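Local structure of tyrosine aminotransferase (Leishmania infantum, 4IX8) at residues Q47-P52 / C178-I183; S68-S73 / S425-E430; P77-N82 / V421-A426; E91-V96 / N321-E326; Q148-A153 / P172-V177. The protein probably catalyses the pyridoxal-phosphate-dependent transfer of the amino group of L-tyrosine to 2-oxoglutarate, as an aminotransferase of class I. All blocks are in the same frame, centred on the assembly; numbering follows the deposited sequence.

Interaction 1. Residues Q47-P52 / C178-I183; sequences QRTLQP and CDSYGI
Arg48 and Thr49, in the N-terminal arm that leads into the aminotransferase fold of class I, lie against the last turn of helix 173-181, which ends in a Schellman motif with Gly182 at positive phi (73°). Two hydrogen bonds join the segments. Arg48 NE donates to Ser180 O at 3.0 Å; the bond is bent, 147° at the hydrogen, and the donor stands well above the carbonyl plane. That carbonyl also accepts from His45 ND1, so two side chains of the arm hold one oxygen near the helix end. The second bond runs between hydroxyls, Ser180 OG giving its proton to Thr49 OG1 at 2.7 Å. Thr49 OG1 in turn is bonded to His45 O, which makes a short chain of polar links inside a buried patch.

Packing contacts accompany these bonds. The Arg48 chain, extended from CG to NE, runs past the carbonyl of Asp179, with CG 3.2 Å from Asp179 O. Over one face of the guanidinium lies the backbone of Gly182, offset toward the rim. Charge is settled further out: Arg48 NH1 forms a salt bridge with Glu160, and Asp179 pairs with Lys175. Leu313 of the second subunit packs on Thr49, and Leu316 of that subunit on Tyr181. Arg48 NH2 lies 3.6 Å from Gly182 N.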
# COMPACT_ATOMS: atom_id res chain seq x y z
N GLN A 47 9.47 3.67 14.86
CA GLN A 47 10.68 4.43 15.15
C GLN A 47 11.85 4.07 14.25
O GLN A 47 12.71 4.90 14.00
CB GLN A 47 11.08 4.23 16.60
CG GLN A 47 10.30 5.13 17.56
CD GLN A 47 10.45 4.73 19.02
OE1 GLN A 47 9.56 4.98 19.83
NE2 GLN A 47 11.55 4.08 19.36
N ARG A 48 11.92 2.84 13.78
CA ARG A 48 13.06 2.39 12.99
C ARG A 48 12.73 2.29 11.51
O ARG A 48 13.53 1.78 10.73
CB ARG A 48 13.56 1.04 13.48
CG ARG A 48 12.66 -0.10 13.17
CD ARG A 48 13.06 -1.33 14.04
NE ARG A 48 12.08 -2.41 13.89
CZ ARG A 48 12.14 -3.57 14.52
NH1 ARG A 48 13.15 -3.83 15.35
NH2 ARG A 48 11.19 -4.48 14.31
N THR A 49 11.55 2.77 11.14
CA THR A 49 11.16 2.76 9.74
C THR A 49 11.58 4.07 9.06
O THR A 49 10.93 5.07 9.30
CB THR A 49 9.65 2.60 9.60
OG1 THR A 49 9.26 1.32 10.12
CG2 THR A 49 9.22 2.76 8.14
N LEU A 50 12.60 4.02 8.19
CA LEU A 50 13.23 5.20 7.59
C LEU A 50 13.53 5.02 6.11
O LEU A 50 14.01 3.96 5.67
CB LEU A 50 14.54 5.54 8.29
CG LEU A 50 14.42 5.62 9.81
CD1 LEU A 50 15.79 5.75 10.41
CD2 LEU A 50 13.52 6.78 10.27
N GLN A 51 13.26 6.06 5.33
CA GLN A 51 13.58 6.05 3.91
C GLN A 51 14.62 7.15 3.64
O GLN A 51 14.29 8.33 3.67
CB GLN A 51 12.30 6.25 3.07
CG GLN A 51 12.54 6.11 1.56
CD GLN A 51 12.72 4.64 1.15
OE1 GLN A 51 13.84 4.21 0.86
NE2 GLN A 51 11.61 3.88 1.10
N PRO A 52 15.88 6.77 3.36
CA PRO A 52 16.95 7.78 3.34
C PRO A 52 16.76 8.81 2.20
O PRO A 52 17.12 9.98 2.38
CB PRO A 52 18.23 6.93 3.15
CG PRO A 52 17.78 5.65 2.45
CD PRO A 52 16.25 5.54 2.63
N CYS A 178 13.54 -4.15 5.40
CA CYS A 178 14.31 -4.98 6.33
C CYS A 178 14.46 -4.29 7.69
O CYS A 178 14.15 -4.87 8.74
CB CYS A 178 15.70 -5.25 5.79
SG CYS A 178 15.73 -6.53 4.52
N ASP A 179 14.96 -3.05 7.69
CA ASP A 179 15.18 -2.36 8.95
C ASP A 179 13.85 -2.13 9.67
O ASP A 179 13.79 -2.12 10.89
CB ASP A 179 15.87 -1.01 8.73
CG ASP A 179 17.33 -1.14 8.27
OD1 ASP A 179 17.95 -2.21 8.48
OD2 ASP A 179 17.86 -0.16 7.68
N SER A 180 12.79 -1.90 8.90
CA SER A 180 11.50 -1.65 9.51
C SER A 180 11.04 -2.88 10.34
O SER A 180 10.39 -2.73 11.38
CB SER A 180 10.47 -1.36 8.45
OG SER A 180 9.22 -1.11 9.05
N TYR A 181 11.40 -4.06 9.85
CA TYR A 181 10.92 -5.29 10.41
C TYR A 181 11.97 -6.01 11.20
O TYR A 181 11.74 -7.12 11.61
CB TYR A 181 10.34 -6.18 9.32
CG TYR A 181 8.96 -5.72 8.87
CD1 TYR A 181 7.80 -6.15 9.51
CD2 TYR A 181 8.83 -4.85 7.84
CE1 TYR A 181 6.54 -5.72 9.05
CE2 TYR A 181 7.58 -4.43 7.38
CZ TYR A 181 6.46 -4.84 7.98
OH TYR A 181 5.28 -4.36 7.47
N GLY A 182 13.12 -5.39 11.39
CA GLY A 182 14.14 -6.01 12.21
C GLY A 182 14.81 -7.16 11.51
O GLY A 182 15.46 -7.97 12.13
N ILE A 183 14.70 -7.20 10.19
CA ILE A 183 15.46 -8.11 9.36
C ILE A 183 16.78 -7.43 8.94
O ILE A 183 16.79 -6.24 8.68
CB ILE A 183 14.67 -8.49 8.13
CG1 ILE A 183 13.35 -9.12 8.53
CG2 ILE A 183 15.46 -9.44 7.23
CD1 ILE A 183 12.28 -9.03 7.40

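Interaction 2. Residues S68-S73 / S425-E430; sequences SNLRLS and SAVLNE
Leu70 and Leu72 turn their side chains to the first turns of helix 425-442, a helix laid over one edge of the five-stranded mixed sheet in which 70-71 is an outermost strand. These two leucines make the tight part. Leu70, buried and pointing toward the helix, has the larger share: its CD1 abuts the aliphatic part of Glu430, 3.9 Å from Glu430 CG, and the two side chains cross at about a right angle. Its other methyl, CD2, lies 4.2 Å from Val427 CG1. Further along, CD2 of Leu72 meets CD2 of Leu428 at 3.8 Å, the two chains slanting across one another. The bond from CA to CB of Leu428 points away from the strand, but with CG set beside the backbone N (chi1 -58°) and an extended chi2 its end swings back to make the touch. Tyr354 of helix 337-355 packs on both Leu72 and Leu428, which closes this end of the contact. Leu72 also touches Val403 on the neighbouring strand, so it joins sheet and helix.

The loose side begins at the Glu430 carboxylate and Ser68. Glu430 is extended, so its carboxylate continues past Leu70 to the solvent side. There Arg434 forms a salt bridge with Glu430 and also bonds Ser68 O, tying the two segments together through a third residue. Direct contact between the polar ends is slight: Ser68 OG stays 4.2 Å from Glu430 OE2.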
# COMPACT_ATOMS: atom_id res chain seq x y z
N SER A 68 18.52 27.89 -13.24
CA SER A 68 17.27 27.17 -13.04
C SER A 68 17.51 25.83 -12.34
O SER A 68 18.55 25.21 -12.52
CB SER A 68 16.56 26.94 -14.38
OG SER A 68 17.39 26.26 -15.30
N ASN A 69 16.54 25.38 -11.56
CA ASN A 69 16.63 24.09 -10.90
C ASN A 69 16.47 22.97 -11.92
O ASN A 69 15.38 22.80 -12.48
CB ASN A 69 15.58 23.95 -9.80
CG ASN A 69 15.73 22.65 -9.01
OD1 ASN A 69 14.86 21.77 -9.07
ND2 ASN A 69 16.82 22.54 -8.24
N LEU A 70 17.53 22.18 -12.08
CA LEU A 70 17.49 21.02 -12.97
C LEU A 70 17.62 19.77 -12.11
O LEU A 70 18.64 19.55 -11.48
CB LEU A 70 18.61 21.06 -14.00
CG LEU A 70 18.61 22.25 -14.95
CD1 LEU A 70 19.80 22.18 -15.87
CD2 LEU A 70 17.32 22.32 -15.77
N ARG A 71 16.57 18.96 -12.08
CA ARG A 71 16.55 17.80 -11.20
C ARG A 71 16.82 16.52 -11.97
O ARG A 71 16.04 16.14 -12.84
CB ARG A 71 15.21 17.72 -10.49
CG ARG A 71 15.09 18.72 -9.37
CD ARG A 71 13.67 18.80 -8.88
NE ARG A 71 13.41 17.83 -7.82
CZ ARG A 71 13.47 18.12 -6.52
NH1 ARG A 71 13.78 19.35 -6.12
NH2 ARG A 71 13.23 17.18 -5.62
N LEU A 72 17.96 15.90 -11.66
CA LEU A 72 18.35 14.59 -12.23
C LEU A 72 18.18 13.45 -11.26
O LEU A 72 18.60 12.33 -11.54
CB LEU A 72 19.82 14.62 -12.66
CG LEU A 72 20.20 15.77 -13.56
CD1 LEU A 72 21.58 15.45 -14.12
CD2 LEU A 72 19.16 15.99 -14.68
N SER A 73 17.49 13.74 -10.15
CA SER A 73 17.34 12.84 -9.00
C SER A 73 16.05 12.06 -8.98
O SER A 73 15.86 11.13 -8.18
CB SER A 73 17.39 13.67 -7.74
OG SER A 73 16.65 14.88 -7.95
N SER A 425 16.22 15.63 -23.54
CA SER A 425 17.61 15.94 -23.85
C SER A 425 18.03 17.36 -23.52
O SER A 425 19.15 17.60 -23.07
CB SER A 425 17.86 15.68 -25.33
OG SER A 425 17.77 14.29 -25.56
N ALA A 426 17.11 18.29 -23.73
CA ALA A 426 17.43 19.68 -23.48
C ALA A 426 17.74 19.87 -22.00
O ALA A 426 18.66 20.58 -21.65
CB ALA A 426 16.27 20.57 -23.93
N VAL A 427 17.04 19.15 -21.14
CA VAL A 427 17.31 19.26 -19.70
C VAL A 427 18.67 18.60 -19.39
O VAL A 427 19.53 19.19 -18.71
CB VAL A 427 16.19 18.59 -18.88
CG1 VAL A 427 16.54 18.49 -17.40
CG2 VAL A 427 14.88 19.35 -19.08
N LEU A 428 18.89 17.41 -19.91
CA LEU A 428 20.11 16.67 -19.62
C LEU A 428 21.33 17.44 -20.15
O LEU A 428 22.28 17.66 -19.42
CB LEU A 428 20.05 15.28 -20.22
CG LEU A 428 18.87 14.46 -19.72
CD1 LEU A 428 18.95 13.05 -20.28
CD2 LEU A 428 18.79 14.41 -18.17
N ASN A 429 21.27 17.85 -21.42
CA ASN A 429 22.37 18.58 -22.05
C ASN A 429 22.77 19.82 -21.28
O ASN A 429 23.95 20.06 -21.06
CB ASN A 429 22.00 18.96 -23.49
CG ASN A 429 22.49 17.93 -24.49
OD1 ASN A 429 23.63 17.50 -24.42
ND2 ASN A 429 21.63 17.53 -25.42
N GLU A 430 21.79 20.59 -20.85
CA GLU A 430 22.08 21.76 -20.04
C GLU A 430 22.70 21.37 -18.69
O GLU A 430 23.62 22.03 -18.22
CB GLU A 430 20.81 22.55 -19.78
CG GLU A 430 21.07 23.90 -19.14
CD GLU A 430 19.82 24.76 -19.00
OE1 GLU A 430 18.71 24.31 -19.38
OE2 GLU A 430 19.95 25.92 -18.55

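Interaction 3. Residues P77-N82 / V421-A426; sequences PTVDGN and VSRPSA
Asp80 holds its CG beside the backbone N, and Arg423 bends at chi3 (64°), which brings carboxylate and guanidinium edge to edge, their planes only 14° apart. The grip is side-on and twofold. Arg423 NH1 donates to Asp80 OD1 at 2.8 Å, and Arg423 NE to Asp80 OD2 at the same 2.8 Å; each oxygen uses its syn lone pair. Val79 CG1 lies over one face of the guanidinium, and Pro424 CD comes to 3.3 Å from Asp80 OD2, packing against the carboxylate.

A separate polar link lies beside this pair. Asn82 ND2 donates to Ser422 O at 2.9 Å and nearly straight, 170° at the hydrogen, with the acceptor in the plane of the amide. A weak bond from the same nitrogen to Gln346 extends the link to helix 337-355. Pro424 is the N-cap residue of helix 425-442, so the loop 77-82 is fastened at the entry to that helix. Arg423 NH2 bonds Arg71 O, leading back to strand 70-71. With three nitrogens of the guanidinium engaged, rotation of the group is restricted, and the paired charges probably favour an ionised Asp80 although the contact lies near the surface.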
# COMPACT_ATOMS: atom_id res chain seq x y z
N PRO A 77 8.84 8.25 -13.97
CA PRO A 77 8.87 8.48 -15.41
C PRO A 77 7.81 9.45 -15.90
O PRO A 77 7.86 9.83 -17.06
CB PRO A 77 8.64 7.08 -15.99
CG PRO A 77 7.88 6.32 -14.88
CD PRO A 77 8.43 6.87 -13.60
N THR A 78 6.92 9.90 -15.03
CA THR A 78 5.82 10.75 -15.47
C THR A 78 6.20 12.23 -15.42
O THR A 78 5.42 13.04 -15.84
CB THR A 78 4.55 10.58 -14.61
OG1 THR A 78 4.82 11.01 -13.28
CG2 THR A 78 4.08 9.14 -14.60
N VAL A 79 7.40 12.57 -14.94
CA VAL A 79 7.69 13.97 -14.60
C VAL A 79 7.48 15.02 -15.72
O VAL A 79 6.92 16.08 -15.46
CB VAL A 79 9.12 14.10 -14.10
CG1 VAL A 79 9.50 15.56 -13.91
CG2 VAL A 79 9.21 13.37 -12.79
N ASP A 80 7.92 14.73 -16.94
CA ASP A 80 7.92 15.74 -18.00
C ASP A 80 6.79 15.63 -19.01
O ASP A 80 6.48 16.61 -19.68
CB ASP A 80 9.26 15.68 -18.73
CG ASP A 80 10.38 16.14 -17.86
OD1 ASP A 80 10.40 17.35 -17.57
OD2 ASP A 80 11.19 15.30 -17.39
N GLY A 81 6.20 14.45 -19.15
CA GLY A 81 5.12 14.23 -20.10
C GLY A 81 5.69 13.68 -21.42
O GLY A 81 4.93 13.37 -22.35
N ASN A 82 7.02 13.59 -21.51
CA ASN A 82 7.67 13.06 -22.69
C ASN A 82 7.38 11.55 -22.84
O ASN A 82 7.30 11.04 -23.94
CB ASN A 82 9.20 13.34 -22.64
CG ASN A 82 9.89 12.72 -21.40
OD1 ASN A 82 9.34 12.73 -20.30
ND2 ASN A 82 11.10 12.19 -21.58
N VAL A 421 17.99 9.22 -16.62
CA VAL A 421 18.13 9.25 -18.09
C VAL A 421 16.80 9.59 -18.84
O VAL A 421 16.77 9.72 -20.07
CB VAL A 421 18.74 7.89 -18.54
CG1 VAL A 421 18.65 7.66 -20.00
CG2 VAL A 421 20.21 7.84 -18.10
N SER A 422 15.71 9.66 -18.09
CA SER A 422 14.35 9.68 -18.63
C SER A 422 13.88 11.08 -18.89
O SER A 422 12.75 11.28 -19.32
CB SER A 422 13.40 9.00 -17.67
OG SER A 422 13.24 9.82 -16.54
N ARG A 423 14.68 12.08 -18.54
CA ARG A 423 14.28 13.44 -18.85
C ARG A 423 14.58 13.84 -20.31
O ARG A 423 15.31 13.15 -21.03
CB ARG A 423 14.93 14.37 -17.84
CG ARG A 423 14.50 13.96 -16.39
CD ARG A 423 14.47 15.14 -15.46
NE ARG A 423 13.45 16.11 -15.87
CZ ARG A 423 13.31 17.32 -15.35
NH1 ARG A 423 12.37 18.13 -15.80
NH2 ARG A 423 14.13 17.74 -14.39
N PRO A 424 13.99 14.97 -20.76
CA PRO A 424 14.25 15.43 -22.14
C PRO A 424 15.69 15.88 -22.34
O PRO A 424 16.29 16.42 -21.42
CB PRO A 424 13.25 16.60 -22.32
CG PRO A 424 12.19 16.38 -21.30
CD PRO A 424 12.92 15.75 -20.11
N SER A 425 16.22 15.63 -23.54
CA SER A 425 17.61 15.94 -23.85
C SER A 425 18.03 17.36 -23.52
O SER A 425 19.15 17.60 -23.07
CB SER A 425 17.86 15.68 -25.33
OG SER A 425 17.77 14.29 -25.56
N ALA A 426 17.11 18.29 -23.73
CA ALA A 426 17.43 19.68 -23.48
C ALA A 426 17.74 19.87 -22.00
O ALA A 426 18.66 20.58 -21.65
CB ALA A 426 16.27 20.57 -23.93

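Interaction 4. Residues E91-V96 / N321-E326; sequences EAMVDV and NSICQE
Val96 is the main bump, set in the hollow between Ile323 and Glu326, one turn apart on helix 322-331. CG1 lies over the backbone of Ile323, 3.6 Å from Ile323 O, while CG2 presses on the aliphatic part of Glu326, 3.5 Å from Glu326 CG. Glu326 bends at chi2 (59°), folding its carboxylate aside from the valine to bond Asn113 and Arg330.

A second fit is made by Met93. Its chain bends at chi2 and chi3, curling the sulfur end against Cys324, so that Met93 CE is 3.6 Å from Cys324 SG. Ile323 CG2 fits between the two residues of the other helix, touching Met93 SD at 3.8 Å and Val96 CG1 at 3.9 Å. The first turn of the Ile323 helix is held by Asn321, the N-cap, whose OD1 accepts from Cys324 N.

The short helical segments cross steeply, their N-to-C directions 123° apart, with axes 8.9 Å from each other at closest approach. Phe102, in the loop after helix 87-99, packs on Val96 and Glu326. The second subunit borders this buried pair: its Trp289 touches Ile323, its Asn321 packs on Cys324, and its Arg98 forms a salt bridge with Glu91 of helix 87-99.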
# COMPACT_ATOMS: atom_id res chain seq x y z
N GLU A 91 -8.12 4.32 -21.85
CA GLU A 91 -9.51 4.25 -22.26
C GLU A 91 -10.16 2.98 -21.67
O GLU A 91 -11.36 2.97 -21.38
CB GLU A 91 -9.59 4.27 -23.79
CG GLU A 91 -9.43 5.71 -24.42
CD GLU A 91 -10.43 6.76 -23.86
OE1 GLU A 91 -11.65 6.45 -23.71
OE2 GLU A 91 -9.97 7.89 -23.51
N ALA A 92 -9.36 1.94 -21.42
CA ALA A 92 -9.86 0.80 -20.65
C ALA A 92 -10.24 1.24 -19.23
O ALA A 92 -11.28 0.83 -18.70
CB ALA A 92 -8.85 -0.34 -20.60
N MET A 93 -9.47 2.15 -18.64
CA MET A 93 -9.80 2.61 -17.30
C MET A 93 -11.16 3.31 -17.32
O MET A 93 -12.01 3.11 -16.44
CB MET A 93 -8.72 3.54 -16.77
CG MET A 93 -7.45 2.82 -16.40
SD MET A 93 -7.39 2.36 -14.67
CE MET A 93 -7.23 4.00 -13.95
N VAL A 94 -11.36 4.14 -18.36
CA VAL A 94 -12.62 4.83 -18.59
C VAL A 94 -13.81 3.86 -18.74
O VAL A 94 -14.80 3.99 -18.05
CB VAL A 94 -12.50 5.74 -19.88
CG1 VAL A 94 -13.89 6.26 -20.36
CG2 VAL A 94 -11.52 6.90 -19.62
N ASP A 95 -13.69 2.85 -19.60
CA ASP A 95 -14.74 1.89 -19.81
C ASP A 95 -15.06 1.20 -18.48
O ASP A 95 -16.23 1.02 -18.10
CB ASP A 95 -14.31 0.85 -20.85
CG ASP A 95 -14.08 1.44 -22.23
OD1 ASP A 95 -14.56 2.54 -22.56
OD2 ASP A 95 -13.42 0.76 -23.04
N VAL A 96 -14.00 0.87 -17.75
CA VAL A 96 -14.14 0.10 -16.54
C VAL A 96 -14.86 0.94 -15.49
O VAL A 96 -15.83 0.47 -14.88
CB VAL A 96 -12.76 -0.37 -16.02
CG1 VAL A 96 -12.86 -0.86 -14.52
CG2 VAL A 96 -12.23 -1.49 -16.94
N ASN A 321 -6.57 -1.60 -5.91
CA ASN A 321 -7.52 -0.83 -6.71
C ASN A 321 -8.21 -1.65 -7.79
O ASN A 321 -7.58 -2.14 -8.73
CB ASN A 321 -6.80 0.36 -7.36
CG ASN A 321 -7.75 1.31 -8.10
OD1 ASN A 321 -8.06 1.10 -9.28
ND2 ASN A 321 -8.23 2.34 -7.41
N SER A 322 -9.52 -1.81 -7.66
CA SER A 322 -10.28 -2.69 -8.52
C SER A 322 -10.38 -2.15 -9.96
O SER A 322 -10.42 -2.93 -10.92
CB SER A 322 -11.67 -2.92 -7.92
OG SER A 322 -12.31 -1.69 -7.52
N ILE A 323 -10.41 -0.83 -10.14
CA ILE A 323 -10.50 -0.24 -11.50
C ILE A 323 -9.28 -0.61 -12.33
O ILE A 323 -9.40 -1.07 -13.47
CB ILE A 323 -10.63 1.31 -11.45
CG1 ILE A 323 -11.89 1.74 -10.66
CG2 ILE A 323 -10.72 1.95 -12.87
CD1 ILE A 323 -13.18 1.25 -11.25
N CYS A 324 -8.10 -0.42 -11.75
CA CYS A 324 -6.84 -0.64 -12.46
C CYS A 324 -6.62 -2.11 -12.75
O CYS A 324 -6.14 -2.46 -13.83
CB CYS A 324 -5.67 -0.02 -11.68
SG CYS A 324 -5.69 1.83 -11.50
N GLN A 325 -7.01 -3.00 -11.83
CA GLN A 325 -6.83 -4.43 -12.03
C GLN A 325 -7.64 -4.89 -13.25
O GLN A 325 -7.12 -5.59 -14.11
CB GLN A 325 -7.28 -5.22 -10.77
CG GLN A 325 -6.32 -5.19 -9.57
CD GLN A 325 -6.67 -6.26 -8.52
OE1 GLN A 325 -6.50 -7.46 -8.76
NE2 GLN A 325 -7.20 -5.82 -7.36
N GLU A 326 -8.88 -4.46 -13.37
CA GLU A 326 -9.65 -4.83 -14.55
C GLU A 326 -9.09 -4.11 -15.79
O GLU A 326 -8.93 -4.74 -16.85
CB GLU A 326 -11.16 -4.51 -14.34
CG GLU A 326 -12.08 -4.73 -15.55
CD GLU A 326 -12.09 -6.16 -16.07
OE1 GLU A 326 -11.55 -7.04 -15.37
OE2 GLU A 326 -12.63 -6.39 -17.17

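Interaction 5. Residues Q148-A153 / P172-V177; sequences QAIVLA and PHYKSV
Ile150 of helix 145-157 drives its side chain toward helix 173-181, between the rings of Tyr174 and His173. With CG1 beside the backbone N (chi1 -70°) and chi2 extended, CD1 comes over one face of the Tyr174 ring, 3.3 Å from Tyr174 CZ. CG1 follows along the same ring, 3.6 Å from Tyr174 CE1, and the two side chains cross at about a right angle. The phenol is fixed at its far end, where Tyr174 OH is hydrogen-bonded to Asp249. Leu277 of strand 274-279 touches both Ile150 and Tyr174, continuing the apolar packing into the sheet.

His173 meets the same methyl differently. Ile150 CD1 lies at the edge of the imidazole, near its plane and 3.9 Å from His173 CD2. The polar end of this ring serves the dimer, since NE2 is hydrogen-bonded to Leu316 O of the second subunit.

Val177, one turn after His173, completes the contact. Its CG2 is 4.1 Å from Ile150 CG2 and 4.2 Å from Val151 CG2, and it also lies over one face of the His173 ring, offset toward the rim. Leu316 of the second subunit packs on Val151 and Val177.

The segment axes are 10.1 Å apart at closest approach and 46° from parallel. Helix 145-157, strand 163-168 and helix 173-181 follow one another in the chain, the alternation of helices and parallel strands typical of the large, cofactor-binding domain of class I aminotransferases.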
# COMPACT_ATOMS: atom_id res chain seq x y z
N GLN A 148 4.59 -3.04 -2.14
CA GLN A 148 3.91 -3.99 -1.26
C GLN A 148 4.42 -5.41 -1.52
O GLN A 148 4.57 -6.22 -0.59
CB GLN A 148 2.38 -3.97 -1.44
CG GLN A 148 1.69 -4.71 -0.25
CD GLN A 148 0.31 -5.27 -0.56
OE1 GLN A 148 -0.13 -5.32 -1.70
NE2 GLN A 148 -0.39 -5.66 0.48
N ALA A 149 4.70 -5.71 -2.79
CA ALA A 149 5.18 -7.05 -3.11
C ALA A 149 6.45 -7.35 -2.33
O ALA A 149 6.65 -8.48 -1.87
CB ALA A 149 5.43 -7.19 -4.58
N ILE A 150 7.26 -6.32 -2.11
CA ILE A 150 8.48 -6.47 -1.33
C ILE A 150 8.17 -6.71 0.13
O ILE A 150 8.76 -7.55 0.75
CB ILE A 150 9.35 -5.25 -1.46
CG1 ILE A 150 9.94 -5.22 -2.88
CG2 ILE A 150 10.50 -5.28 -0.43
CD1 ILE A 150 10.66 -3.88 -3.28
N VAL A 151 7.24 -5.94 0.69
CA VAL A 151 6.80 -6.18 2.05
C VAL A 151 6.31 -7.60 2.24
O VAL A 151 6.73 -8.28 3.17
CB VAL A 151 5.67 -5.22 2.45
CG1 VAL A 151 5.06 -5.62 3.83
CG2 VAL A 151 6.21 -3.81 2.48
N LEU A 152 5.40 -8.03 1.37
CA LEU A 152 4.81 -9.35 1.52
C LEU A 152 5.85 -10.44 1.38
O LEU A 152 5.88 -11.40 2.14
CB LEU A 152 3.72 -9.56 0.46
CG LEU A 152 2.51 -8.68 0.64
CD1 LEU A 152 1.68 -8.76 -0.61
CD2 LEU A 152 1.70 -9.07 1.87
N ALA A 153 6.75 -10.31 0.41
CA ALA A 153 7.76 -11.33 0.21
C ALA A 153 8.64 -11.49 1.45
O ALA A 153 8.88 -12.61 1.92
CB ALA A 153 8.61 -11.01 -1.02
N PRO A 172 16.38 1.66 -2.73
CA PRO A 172 16.48 1.64 -1.27
C PRO A 172 15.38 0.88 -0.49
O PRO A 172 15.54 0.68 0.71
CB PRO A 172 16.43 3.12 -0.88
CG PRO A 172 16.51 3.92 -2.15
CD PRO A 172 16.23 3.02 -3.30
N HIS A 173 14.33 0.44 -1.14
CA HIS A 173 13.21 -0.12 -0.44
C HIS A 173 13.54 -1.45 0.25
O HIS A 173 12.95 -1.71 1.31
CB HIS A 173 12.01 -0.33 -1.36
CG HIS A 173 10.70 -0.32 -0.64
ND1 HIS A 173 10.30 0.73 0.18
CD2 HIS A 173 9.67 -1.21 -0.63
CE1 HIS A 173 9.09 0.48 0.64
NE2 HIS A 173 8.69 -0.68 0.17
N TYR A 174 14.44 -2.28 -0.30
CA TYR A 174 14.75 -3.56 0.37
C TYR A 174 15.33 -3.30 1.74
O TYR A 174 14.90 -3.88 2.76
CB TYR A 174 15.70 -4.41 -0.48
CG TYR A 174 14.98 -4.82 -1.72
CD1 TYR A 174 14.16 -5.95 -1.73
CD2 TYR A 174 15.00 -4.02 -2.87
CE1 TYR A 174 13.41 -6.29 -2.87
CE2 TYR A 174 14.26 -4.35 -4.00
CZ TYR A 174 13.47 -5.47 -4.00
OH TYR A 174 12.74 -5.81 -5.12
N LYS A 175 16.23 -2.33 1.79
CA LYS A 175 16.87 -1.96 3.05
C LYS A 175 15.85 -1.35 4.01
O LYS A 175 15.88 -1.62 5.22
CB LYS A 175 18.01 -0.98 2.75
CG LYS A 175 18.55 -0.21 3.91
CD LYS A 175 19.52 -0.96 4.69
CE LYS A 175 20.26 -0.01 5.62
NZ LYS A 175 20.62 -0.78 6.82
N SER A 176 14.96 -0.52 3.48
CA SER A 176 14.01 0.17 4.31
C SER A 176 13.05 -0.79 4.97
O SER A 176 12.71 -0.58 6.11
CB SER A 176 13.23 1.21 3.50
OG SER A 176 14.03 2.36 3.35
N VAL A 177 12.60 -1.80 4.23
CA VAL A 177 11.66 -2.79 4.74
C VAL A 177 12.34 -3.70 5.73
O VAL A 177 11.80 -3.96 6.80
CB VAL A 177 11.07 -3.62 3.58
CG1 VAL A 177 10.29 -4.83 4.06
CG2 VAL A 177 10.22 -2.74 2.73

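Interactions 4 and 5 are buried helix pairs with apolar side chains at the interface, whereas interaction 3 is a surface contact held by a salt bridge and a hydrogen bond from a side-chain amide. Interactions 1 and 2 are partly buried, but interaction 1 relies on polar bonds near a helix end and interaction 2 on leucine packing. Interactions 1 and 5 share helix 173-181 and touch where Ser176 OG meets Leu50 O at 2.8 Å. Interactions 2 and 3 both use helix 425-442, share Ser425 and Ala426, and are linked by Arg423. Interaction 4 lies about 26 Å from interaction 5, centre to centre; these two and interaction 1 border the second subunit with several residues each.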